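Local coordinates for flavin-dependent thymidylate synthase (Thermus thermophilus, PDB 6J61), which probably catalyses the reductive methylation of dUMP to dTMP with methylenetetrahydrofolate, NADPH and FAD, working as a homotetramer, at residues E37-K40 and E44-A47; S92-I97 and M155-L160; V241-L246 and S254-A259. One frame throughout, in Å; residues are numbered along the deposited sequence.

In the fold
The three contacts follow one another along the chain and show how one subunit joins local folding to shared sites. Contact 2 holds a phosphate and borders a flavin pocket, Ser92 and Tyr95 touching a bound FAD and the side chain of Arg94 lying about 6 Å from it; its centre is about 50 Å from that of contact 1 and 58 Å from that of contact 3, across the chain's centre. Contacts 1 and 3 are closer neighbours, 25 Å between centres and about 8 Å between nearest atoms. Helix 42-54 relates them: contact 1 involves its first turn, while Glu258 of contact 3 forms a salt bridge with Arg54 and a hydrogen bond with His55, which lines a FAD pocket.

Contact 1: residues E37-K40 and E44-A47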
ATOM      1  N   GLU A  37      25.942 -13.990  -3.842  1.00 48.60           N
ATOM      2  CA  GLU A  37      25.897 -13.423  -2.506  1.00 50.84           C
ATOM      3  C   GLU A  37      25.823 -11.888  -2.483  1.00 50.05           C
ATOM      4  O   GLU A  37      25.368 -11.299  -1.501  1.00 50.54           O
ATOM      5  CB  GLU A  37      27.115 -13.896  -1.711  1.00 54.38           C
ATOM      6  CG  GLU A  37      26.810 -14.458  -0.324  1.00 59.87           C
ATOM      7  CD  GLU A  37      26.100 -15.810  -0.371  1.00 63.21           C
ATOM      8  OE1 GLU A  37      26.445 -16.633  -1.250  1.00 64.14           O
ATOM      9  OE2 GLU A  37      25.212 -16.055   0.483  1.00 64.44           O
ATOM     10  N   GLY A  38      26.279 -11.246  -3.555  1.00 47.29           N
ATOM     11  CA  GLY A  38      26.232  -9.793  -3.626  1.00 46.19           C
ATOM     12  C   GLY A  38      26.965  -9.007  -2.550  1.00 45.97           C
ATOM     13  O   GLY A  38      26.713  -7.821  -2.361  1.00 45.27           O
ATOM     14  N   THR A  39      27.877  -9.657  -1.841  1.00 46.50           N
ATOM     15  CA  THR A  39      28.648  -8.993  -0.793  1.00 46.03           C
ATOM     16  C   THR A  39      30.068  -8.674  -1.238  1.00 46.78           C
ATOM     17  O   THR A  39      30.527  -9.114  -2.297  1.00 45.87           O
ATOM     18  CB  THR A  39      28.764  -9.868   0.461  1.00 45.05           C
ATOM     19  OG1 THR A  39      28.829 -11.244   0.067  1.00 46.12           O
ATOM     20  CG2 THR A  39      27.598  -9.639   1.391  1.00 43.44           C
ATOM     21  N   LYS A  40      30.754  -7.897  -0.411  1.00 48.47           N
ATOM     22  CA  LYS A  40      32.140  -7.525  -0.657  1.00 49.32           C
ATOM     23  C   LYS A  40      32.798  -7.472   0.709  1.00 49.54           C
ATOM     24  O   LYS A  40      32.747  -8.454   1.449  1.00 49.39           O
ATOM     25  CB  LYS A  40      32.230  -6.174  -1.375  1.00 49.09           C
ATOM     26  CG  LYS A  40      31.574  -6.193  -2.752  1.00 49.25           C
ATOM     27  CD  LYS A  40      32.162  -5.154  -3.699  1.00 52.63           C
ATOM     28  CE  LYS A  40      31.555  -5.291  -5.100  1.00 53.50           C
ATOM     29  NZ  LYS A  40      32.283  -4.516  -6.144  1.00 53.74           N
ATOM     30  N   GLU A  44      33.080  -1.835   3.062  1.00 53.11           N
ATOM     31  CA  GLU A  44      32.571  -1.462   1.751  1.00 52.10           C
ATOM     32  C   GLU A  44      31.042  -1.587   1.762  1.00 51.26           C
ATOM     33  O   GLU A  44      30.339  -0.780   1.144  1.00 50.15           O
ATOM     34  CB  GLU A  44      33.167  -2.367   0.679  1.00 50.78           C
ATOM     35  CG  GLU A  44      32.924  -1.885  -0.719  1.00 54.52           C
ATOM     36  CD  GLU A  44      34.089  -2.199  -1.646  1.00 58.13           C
ATOM     37  OE1 GLU A  44      33.980  -1.906  -2.863  1.00 59.50           O
ATOM     38  OE2 GLU A  44      35.113  -2.735  -1.157  1.00 56.04           O
ATOM     39  N   ASP A  45      30.539  -2.598   2.476  1.00 47.87           N
ATOM     40  CA  ASP A  45      29.105  -2.823   2.577  1.00 44.84           C
ATOM     41  C   ASP A  45      28.496  -1.796   3.537  1.00 42.77           C
ATOM     42  O   ASP A  45      27.395  -1.283   3.309  1.00 43.13           O
ATOM     43  CB  ASP A  45      28.821  -4.258   3.042  1.00 44.37           C
ATOM     44  CG  ASP A  45      29.118  -5.287   1.961  1.00 47.96           C
ATOM     45  OD1 ASP A  45      29.378  -4.883   0.804  1.00 49.19           O
ATOM     46  OD2 ASP A  45      29.081  -6.504   2.258  1.00 48.84           O
ATOM     47  N   ALA A  46      29.218  -1.491   4.607  1.00 38.03           N
ATOM     48  CA  ALA A  46      28.762  -0.499   5.559  1.00 34.54           C
ATOM     49  C   ALA A  46      28.679   0.817   4.790  1.00 34.68           C
ATOM     50  O   ALA A  46      27.722   1.567   4.923  1.00 35.80           O
ATOM     51  CB  ALA A  46      29.749  -0.380   6.701  1.00 32.97           C
ATOM     52  N   ALA A  47      29.685   1.079   3.965  1.00 34.95           N
ATOM     53  CA  ALA A  47      29.720   2.297   3.174  1.00 35.59           C
ATOM     54  C   ALA A  47      28.532   2.363   2.207  1.00 36.15           C
ATOM     55  O   ALA A  47      27.884   3.408   2.094  1.00 36.72           O
ATOM     56  CB  ALA A  47      31.042   2.388   2.402  1.00 34.33           C
TER
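Glu44 meets Lys40 through the aliphatic part of the lysine. OE1 of Glu44 lies 3.8 Å from Lys40 CD, and the two side chains run past each other at a slant. With CG of Lys40 anti to its own carbonyl carbon (chi1 -62°) and the chain extended from there on, the ammonium is carried outward past the glutamate. Lys40 NZ and Glu44 OE1 end 4.5 Å apart, too far for a salt bridge, and attraction between these exposed charges is probably modest. The backbone N of Glu44 is hydrogen-bonded to Thr41 OG1, which ties the first turn of helix 42-54 to the residue just ahead of it. The contact is thus an example of a loop returning onto the start of the helix it leads into: residues 37-40 belong to the connection from helix 24-32, and after Thr41 the chain is already helical. Asp45, one residue on, is the buried member. Its carboxylate reaches back to the loop, where OD2 accepts a weak but nearly straight hydrogen bond from Lys40 N, 3.4 Å long with an angle of 173° at the hydrogen. The same oxygen of Asp45, OD2, rests 3.6 Å from the methyl CG2 of Thr39, while OD1 approaches CB of Lys40 at 3.8 Å. OD1 has its stronger partner in helix 24-32, a salt bridge to Arg32, whose guanidinium also bonds the carbonyl oxygen of Gly38. Were Asp45 replaced by an alanine, Lys40 N would probably lose its acceptor and Arg32 its buried counter-charge, and the loop would be freer to move off the helix. Val28 of helix 24-32 touches both Asp45 and Thr39, and Arg25 also packs on the threonine.

Contact 2: residues S92-I97 and M155-L160; sequences SGRYSI and MARMVL. With PO4 (phosphate ion), chain G.
Gly93 and Arg157 bring the two backbones within 6.6 Å of each other, CA to CA, where the loop after strand 87-90 passes the end of helix 153-156. Arg157 spans the gap. Its CG sits between the backbone N and the carbonyl carbon (chi1 58°), and a second bend at chi2 turns the guanidinium toward the loop, where Gly93 O lies over one face. Arg157 NH1 comes within 3.2 Å of Gly93 CA; a beta carbon on that residue would run into this nitrogen. Arg157 NH2 passes Arg94 CG at 3.5 Å, with the two guanidinium planes turned 43° apart. The phosphate, lying beside both, probably helps to hold Arg157 against the aliphatic part of Arg94. Arg157 NH1 donates to its O1 over 3.1 Å, and NH2 to O4, which lies at the edge in the guanidinium plane; that second bond is modelled so short that its length is doubtful. Gly93 N also donates to O1, at 3.0 Å, and Ser92 OG gives its hydrogen to O3 at 2.8 Å. The end of Arg94 is directed elsewhere, to a salt bridge with Glu154 and to Glu188 O of the second subunit, so mainly its CG and CD border the anion. Arg82 and Gln79 of that second subunit also hydrogen-bond the phosphate. An anion gripped by a backbone N-H, a hydroxyl and arginines from two chains is consistent with the predicted dUMP site shared between subunits, the ion perhaps marking where the nucleotide's phosphate would bind.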
ATOM      1  N   SER A  92      -8.809 -12.914  17.531  1.00 52.15           N
ATOM      2  CA  SER A  92     -10.163 -12.358  17.457  1.00 55.94           C
ATOM      3  C   SER A  92     -11.055 -12.570  18.677  1.00 57.98           C
ATOM      4  O   SER A  92     -11.308 -13.703  19.092  1.00 57.37           O
ATOM      5  CB  SER A  92     -10.906 -12.906  16.238  1.00 56.80           C
ATOM      6  OG  SER A  92     -12.294 -12.622  16.350  1.00 56.76           O
ATOM      7  N   GLY A  93     -11.551 -11.468  19.228  1.00 60.57           N
ATOM      8  CA  GLY A  93     -12.430 -11.559  20.376  1.00 64.42           C
ATOM      9  C   GLY A  93     -13.784 -12.108  19.963  1.00 67.61           C
ATOM     10  O   GLY A  93     -14.707 -12.185  20.773  1.00 68.32           O
ATOM     11  N   ARG A  94     -13.907 -12.495  18.696  1.00 70.03           N
ATOM     12  CA  ARG A  94     -15.162 -13.036  18.185  1.00 72.70           C
ATOM     13  C   ARG A  94     -15.292 -14.535  18.418  1.00 74.58           C
ATOM     14  O   ARG A  94     -16.350 -15.014  18.834  1.00 74.65           O
ATOM     15  CB  ARG A  94     -15.295 -12.756  16.689  1.00 72.44           C
ATOM     16  CG  ARG A  94     -15.383 -11.292  16.330  1.00 72.78           C
ATOM     17  CD  ARG A  94     -15.779 -11.147  14.879  1.00 73.56           C
ATOM     18  NE  ARG A  94     -17.120 -11.669  14.633  1.00 74.82           N
ATOM     19  CZ  ARG A  94     -17.616 -11.921  13.425  1.00 75.22           C
ATOM     20  NH1 ARG A  94     -16.880 -11.702  12.341  1.00 75.20           N
ATOM     21  NH2 ARG A  94     -18.850 -12.389  13.297  1.00 74.65           N
ATOM     22  N   TYR A  95     -14.214 -15.269  18.141  1.00 77.22           N
ATOM     23  CA  TYR A  95     -14.184 -16.725  18.299  1.00 79.45           C
ATOM     24  C   TYR A  95     -13.667 -17.143  19.677  1.00 79.65           C
ATOM     25  O   TYR A  95     -14.339 -17.866  20.420  1.00 78.70           O
ATOM     26  CB  TYR A  95     -13.290 -17.355  17.227  1.00 81.54           C
ATOM     27  CG  TYR A  95     -13.629 -16.945  15.812  1.00 85.50           C
ATOM     28  CD1 TYR A  95     -13.424 -15.633  15.373  1.00 87.04           C
ATOM     29  CD2 TYR A  95     -14.147 -17.871  14.904  1.00 86.92           C
ATOM     30  CE1 TYR A  95     -13.726 -15.253  14.061  1.00 88.48           C
ATOM     31  CE2 TYR A  95     -14.454 -17.502  13.591  1.00 88.06           C
ATOM     32  CZ  TYR A  95     -14.241 -16.193  13.176  1.00 88.98           C
ATOM     33  OH  TYR A  95     -14.537 -15.827  11.877  1.00 89.46           O
ATOM     34  N   SER A  96     -12.464 -16.678  20.004  1.00 79.50           N
ATOM     35  CA  SER A  96     -11.816 -16.992  21.272  1.00 78.59           C
ATOM     36  C   SER A  96     -12.367 -16.225  22.481  1.00 78.11           C
ATOM     37  O   SER A  96     -12.887 -15.111  22.357  1.00 76.90           O
ATOM     38  CB  SER A  96     -10.306 -16.729  21.158  1.00 77.35           C
ATOM     39  OG  SER A  96      -9.724 -17.504  20.124  1.00 75.96           O
ATOM     40  N   ILE A  97     -12.262 -16.851  23.650  1.00 77.64           N
ATOM     41  CA  ILE A  97     -12.689 -16.226  24.893  1.00 76.95           C
ATOM     42  C   ILE A  97     -11.473 -15.400  25.320  1.00 75.66           C
ATOM     43  O   ILE A  97     -10.333 -15.857  25.185  1.00 75.16           O
ATOM     44  CB  ILE A  97     -13.016 -17.283  25.988  1.00 77.58           C
ATOM     45  CG1 ILE A  97     -14.241 -18.100  25.579  1.00 77.29           C
ATOM     46  CG2 ILE A  97     -13.279 -16.595  27.330  1.00 76.58           C
ATOM     47  CD1 ILE A  97     -14.674 -19.105  26.627  1.00 77.77           C
ATOM     48  N   MET A 155     -20.139 -10.223  21.019  1.00 55.57           N
ATOM     49  CA  MET A 155     -20.861  -9.118  21.630  1.00 52.30           C
ATOM     50  C   MET A 155     -20.434  -8.919  23.067  1.00 50.26           C
ATOM     51  O   MET A 155     -20.297  -7.786  23.532  1.00 49.13           O
ATOM     52  CB  MET A 155     -22.372  -9.365  21.602  1.00 53.18           C
ATOM     53  CG  MET A 155     -23.071  -8.972  20.319  1.00 53.65           C
ATOM     54  SD  MET A 155     -24.856  -8.895  20.574  1.00 56.21           S
ATOM     55  CE  MET A 155     -25.001  -7.247  21.277  1.00 56.58           C
ATOM     56  N   ALA A 156     -20.233 -10.028  23.768  1.00 48.42           N
ATOM     57  CA  ALA A 156     -19.846  -9.992  25.171  1.00 46.56           C
ATOM     58  C   ALA A 156     -18.605  -9.154  25.459  1.00 45.62           C
ATOM     59  O   ALA A 156     -18.603  -8.323  26.369  1.00 45.20           O
ATOM     60  CB  ALA A 156     -19.648 -11.406  25.680  1.00 46.51           C
ATOM     61  N   ARG A 157     -17.558  -9.358  24.673  1.00 44.19           N
ATOM     62  CA  ARG A 157     -16.309  -8.645  24.877  1.00 44.08           C
ATOM     63  C   ARG A 157     -16.333  -7.122  24.719  1.00 44.08           C
ATOM     64  O   ARG A 157     -15.295  -6.490  24.853  1.00 42.99           O
ATOM     65  CB  ARG A 157     -15.229  -9.235  23.965  1.00 44.52           C
ATOM     66  CG  ARG A 157     -15.551  -9.199  22.465  1.00 45.78           C
ATOM     67  CD  ARG A 157     -15.437  -7.801  21.856  1.00 47.47           C
ATOM     68  NE  ARG A 157     -15.822  -7.820  20.447  1.00 51.64           N
ATOM     69  CZ  ARG A 157     -15.052  -8.277  19.462  1.00 52.70           C
ATOM     70  NH1 ARG A 157     -13.834  -8.742  19.726  1.00 53.06           N
ATOM     71  NH2 ARG A 157     -15.518  -8.311  18.218  1.00 51.03           N
ATOM     72  N   MET A 158     -17.488  -6.520  24.455  1.00 43.70           N
ATOM     73  CA  MET A 158     -17.515  -5.067  24.281  1.00 46.53           C
ATOM     74  C   MET A 158     -17.433  -4.280  25.589  1.00 48.68           C
ATOM     75  O   MET A 158     -16.961  -3.136  25.598  1.00 49.58           O
ATOM     76  CB  MET A 158     -18.762  -4.622  23.508  1.00 47.09           C
ATOM     77  CG  MET A 158     -20.063  -4.642  24.297  1.00 46.80           C
ATOM     78  SD  MET A 158     -21.434  -4.002  23.315  1.00 48.28           S
ATOM     79  CE  MET A 158     -21.650  -5.324  22.194  1.00 46.77           C
ATOM     80  N   VAL A 159     -17.896  -4.884  26.683  1.00 48.03           N
ATOM     81  CA  VAL A 159     -17.866  -4.231  27.989  1.00 46.76           C
ATOM     82  C   VAL A 159     -16.460  -4.175  28.589  1.00 45.37           C
ATOM     83  O   VAL A 159     -16.257  -3.555  29.628  1.00 43.79           O
ATOM     84  CB  VAL A 159     -18.782  -4.948  28.997  1.00 47.12           C
ATOM     85  CG1 VAL A 159     -20.221  -4.630  28.699  1.00 48.01           C
ATOM     86  CG2 VAL A 159     -18.559  -6.444  28.918  1.00 48.49           C
ATOM     87  N   LEU A 160     -15.498  -4.819  27.930  1.00 43.82           N
ATOM     88  CA  LEU A 160     -14.117  -4.838  28.412  1.00 42.65           C
ATOM     89  C   LEU A 160     -13.349  -3.565  28.034  1.00 43.75           C
ATOM     90  O   LEU A 160     -13.454  -3.066  26.905  1.00 45.35           O
ATOM     91  CB  LEU A 160     -13.401  -6.073  27.870  1.00 39.17           C
ATOM     92  CG  LEU A 160     -14.066  -7.395  28.271  1.00 37.92           C
ATOM     93  CD1 LEU A 160     -13.432  -8.535  27.501  1.00 34.83           C
ATOM     94  CD2 LEU A 160     -13.944  -7.609  29.787  1.00 35.32           C
TER
HETATM   95  P   PO4 G 303     -12.205  -8.767  16.309  1.00 98.68           P
HETATM   96  O1  PO4 G 303     -11.524  -8.882  17.630  1.00 98.09           O
HETATM   97  O2  PO4 G 303     -11.686  -7.577  15.587  1.00 98.26           O
HETATM   98  O3  PO4 G 303     -11.943  -9.989  15.503  1.00 98.00           O
HETATM   99  O4  PO4 G 303     -13.666  -8.618  16.515  1.00 98.12           O

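Contact 3: residues V241-L246 and S254-A259; sequences VYEKAL and SRLKEA
The Tyr242 ring presents its edge to Ala259, whose carbonyl oxygen lies near the ring plane 3.6 Å from CE2, while one face carries the methyl CD1 of Leu246, 3.8 Å above the ring centre. With Tyr242 CG anti to the backbone N (chi1 -168°), the ring swings beside the next turn of its own helix, and the leucine four residues on becomes a CH-pi partner. Leu246 faces the other helix as well. Its CB lies 3.4 Å from Leu256 CD2, and Leu246 CD1 lies 3.8 Å from CB of Ala259, the small residue that accepts the branched one. The other branch of Leu256, CD1, meets the aliphatic CG of Glu243 at 3.9 Å, the side chains crossing at about a right angle. The axes of segments 241-246 and 254-259 approach to 10.2 Å, with 143° between their directions, a roughly antiparallel helical hairpin near the C-terminus, probably part of the enzyme's extra C-terminal domain. Leu251, in the turn between the two helices, packs on Leu246 and Leu256. Beyond it, Glu258 forms a salt bridge with Arg54 of helix 42-54, while Leu225 and Ala232 of the third subunit, from strand 223-225 and helix 227-236, pack on Tyr242 and Leu246.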
ATOM      1  N   VAL A 241      34.107  27.323   6.860  1.00 60.16           N
ATOM      2  CA  VAL A 241      33.986  27.156   8.307  1.00 59.98           C
ATOM      3  C   VAL A 241      33.241  25.875   8.673  1.00 60.14           C
ATOM      4  O   VAL A 241      33.698  25.092   9.511  1.00 59.19           O
ATOM      5  CB  VAL A 241      33.234  28.358   8.939  1.00 59.91           C
ATOM      6  CG1 VAL A 241      33.102  28.175  10.443  1.00 59.73           C
ATOM      7  CG2 VAL A 241      33.971  29.646   8.626  1.00 61.10           C
ATOM      8  N   TYR A 242      32.087  25.679   8.038  1.00 60.03           N
ATOM      9  CA  TYR A 242      31.246  24.513   8.282  1.00 58.92           C
ATOM     10  C   TYR A 242      32.043  23.263   7.974  1.00 57.66           C
ATOM     11  O   TYR A 242      32.091  22.332   8.777  1.00 55.13           O
ATOM     12  CB  TYR A 242      29.985  24.575   7.395  1.00 58.47           C
ATOM     13  CG  TYR A 242      28.894  23.578   7.761  1.00 56.53           C
ATOM     14  CD1 TYR A 242      28.633  23.254   9.094  1.00 55.82           C
ATOM     15  CD2 TYR A 242      28.108  22.983   6.780  1.00 56.46           C
ATOM     16  CE1 TYR A 242      27.622  22.366   9.435  1.00 54.24           C
ATOM     17  CE2 TYR A 242      27.089  22.089   7.115  1.00 55.18           C
ATOM     18  CZ  TYR A 242      26.855  21.786   8.444  1.00 53.74           C
ATOM     19  OH  TYR A 242      25.862  20.896   8.783  1.00 52.16           O
ATOM     20  N   GLU A 243      32.683  23.268   6.812  1.00 57.54           N
ATOM     21  CA  GLU A 243      33.481  22.141   6.374  1.00 59.68           C
ATOM     22  C   GLU A 243      34.535  21.731   7.400  1.00 60.43           C
ATOM     23  O   GLU A 243      34.598  20.567   7.794  1.00 60.57           O
ATOM     24  CB  GLU A 243      34.150  22.467   5.051  1.00 61.13           C
ATOM     25  CG  GLU A 243      35.005  21.353   4.515  1.00 64.50           C
ATOM     26  CD  GLU A 243      35.776  21.785   3.298  1.00 67.49           C
ATOM     27  OE1 GLU A 243      36.526  22.785   3.403  1.00 69.25           O
ATOM     28  OE2 GLU A 243      35.631  21.132   2.242  1.00 68.63           O
ATOM     29  N   LYS A 244      35.366  22.672   7.834  1.00 61.03           N
ATOM     30  CA  LYS A 244      36.383  22.334   8.822  1.00 62.05           C
ATOM     31  C   LYS A 244      35.737  21.667  10.034  1.00 61.09           C
ATOM     32  O   LYS A 244      36.157  20.588  10.448  1.00 60.27           O
ATOM     33  CB  LYS A 244      37.171  23.578   9.259  1.00 64.01           C
ATOM     34  CG  LYS A 244      38.224  24.025   8.248  1.00 67.54           C
ATOM     35  CD  LYS A 244      39.089  25.168   8.773  1.00 70.48           C
ATOM     36  CE  LYS A 244      40.148  25.563   7.742  1.00 73.20           C
ATOM     37  NZ  LYS A 244      40.971  26.747   8.145  1.00 72.83           N
ATOM     38  N   ALA A 245      34.705  22.305  10.583  1.00 59.75           N
ATOM     39  CA  ALA A 245      34.002  21.767  11.743  1.00 59.73           C
ATOM     40  C   ALA A 245      33.551  20.320  11.521  1.00 59.98           C
ATOM     41  O   ALA A 245      33.657  19.486  12.422  1.00 60.26           O
ATOM     42  CB  ALA A 245      32.800  22.645  12.083  1.00 57.30           C
ATOM     43  N   LEU A 246      33.049  20.025  10.326  1.00 59.26           N
ATOM     44  CA  LEU A 246      32.592  18.678  10.008  1.00 59.80           C
ATOM     45  C   LEU A 246      33.751  17.683   9.953  1.00 60.69           C
ATOM     46  O   LEU A 246      33.759  16.690  10.693  1.00 60.82           O
ATOM     47  CB  LEU A 246      31.837  18.670   8.672  1.00 58.26           C
ATOM     48  CG  LEU A 246      30.528  19.464   8.620  1.00 55.51           C
ATOM     49  CD1 LEU A 246      30.051  19.557   7.193  1.00 56.81           C
ATOM     50  CD2 LEU A 246      29.485  18.809   9.490  1.00 54.07           C
ATOM     51  N   SER A 254      32.209  12.423  -0.162  1.00 57.67           N
ATOM     52  CA  SER A 254      30.774  12.576  -0.393  1.00 56.07           C
ATOM     53  C   SER A 254      29.958  13.006   0.828  1.00 56.33           C
ATOM     54  O   SER A 254      29.131  13.914   0.732  1.00 56.50           O
ATOM     55  CB  SER A 254      30.209  11.276  -0.943  1.00 56.53           C
ATOM     56  OG  SER A 254      30.898  10.896  -2.113  1.00 55.92           O
ATOM     57  N   ARG A 255      30.162  12.352   1.967  1.00 55.44           N
ATOM     58  CA  ARG A 255      29.426  12.729   3.172  1.00 55.47           C
ATOM     59  C   ARG A 255      29.610  14.225   3.408  1.00 55.79           C
ATOM     60  O   ARG A 255      28.644  14.964   3.583  1.00 56.30           O
ATOM     61  CB  ARG A 255      29.942  11.958   4.397  1.00 54.12           C
ATOM     62  CG  ARG A 255      29.047  10.817   4.861  1.00 51.84           C
ATOM     63  CD  ARG A 255      27.626  11.297   5.170  1.00 52.97           C
ATOM     64  NE  ARG A 255      27.414  11.821   6.523  1.00 50.40           N
ATOM     65  CZ  ARG A 255      27.626  11.126   7.637  1.00 50.40           C
ATOM     66  NH1 ARG A 255      28.067   9.875   7.569  1.00 51.49           N
ATOM     67  NH2 ARG A 255      27.365  11.664   8.821  1.00 48.24           N
ATOM     68  N   LEU A 256      30.866  14.659   3.402  1.00 55.72           N
ATOM     69  CA  LEU A 256      31.208  16.060   3.617  1.00 55.42           C
ATOM     70  C   LEU A 256      30.583  16.971   2.563  1.00 53.07           C
ATOM     71  O   LEU A 256      29.883  17.926   2.890  1.00 52.04           O
ATOM     72  CB  LEU A 256      32.731  16.244   3.586  1.00 56.80           C
ATOM     73  CG  LEU A 256      33.443  16.909   4.768  1.00 57.21           C
ATOM     74  CD1 LEU A 256      34.731  17.508   4.235  1.00 58.79           C
ATOM     75  CD2 LEU A 256      32.591  18.001   5.404  1.00 57.41           C
ATOM     76  N   LYS A 257      30.862  16.682   1.299  1.00 51.04           N
ATOM     77  CA  LYS A 257      30.328  17.479   0.208  1.00 51.69           C
ATOM     78  C   LYS A 257      28.813  17.600   0.347  1.00 52.00           C
ATOM     79  O   LYS A 257      28.252  18.696   0.276  1.00 51.96           O
ATOM     80  CB  LYS A 257      30.687  16.836  -1.130  1.00 51.70           C
ATOM     81  CG  LYS A 257      30.176  17.594  -2.333  1.00 55.25           C
ATOM     82  CD  LYS A 257      30.725  17.017  -3.625  1.00 58.57           C
ATOM     83  CE  LYS A 257      30.066  17.663  -4.835  1.00 60.50           C
ATOM     84  NZ  LYS A 257      30.190  19.151  -4.809  1.00 63.29           N
ATOM     85  N   GLU A 258      28.157  16.463   0.554  1.00 51.86           N
ATOM     86  CA  GLU A 258      26.709  16.428   0.713  1.00 50.51           C
ATOM     87  C   GLU A 258      26.238  17.282   1.888  1.00 48.73           C
ATOM     88  O   GLU A 258      25.324  18.089   1.739  1.00 47.78           O
ATOM     89  CB  GLU A 258      26.241  14.986   0.901  1.00 49.91           C
ATOM     90  CG  GLU A 258      26.305  14.144  -0.362  1.00 51.05           C
ATOM     91  CD  GLU A 258      26.195  12.652  -0.074  1.00 52.22           C
ATOM     92  OE1 GLU A 258      25.665  12.283   0.994  1.00 52.43           O
ATOM     93  OE2 GLU A 258      26.632  11.846  -0.921  1.00 52.75           O
ATOM     94  N   ALA A 259      26.863  17.102   3.049  1.00 47.66           N
ATOM     95  CA  ALA A 259      26.498  17.862   4.244  1.00 48.30           C
ATOM     96  C   ALA A 259      26.545  19.361   3.961  1.00 48.10           C
ATOM     97  O   ALA A 259      25.727  20.135   4.462  1.00 47.93           O
ATOM     98  CB  ALA A 259      27.438  17.519   5.400  1.00 46.40           C
TER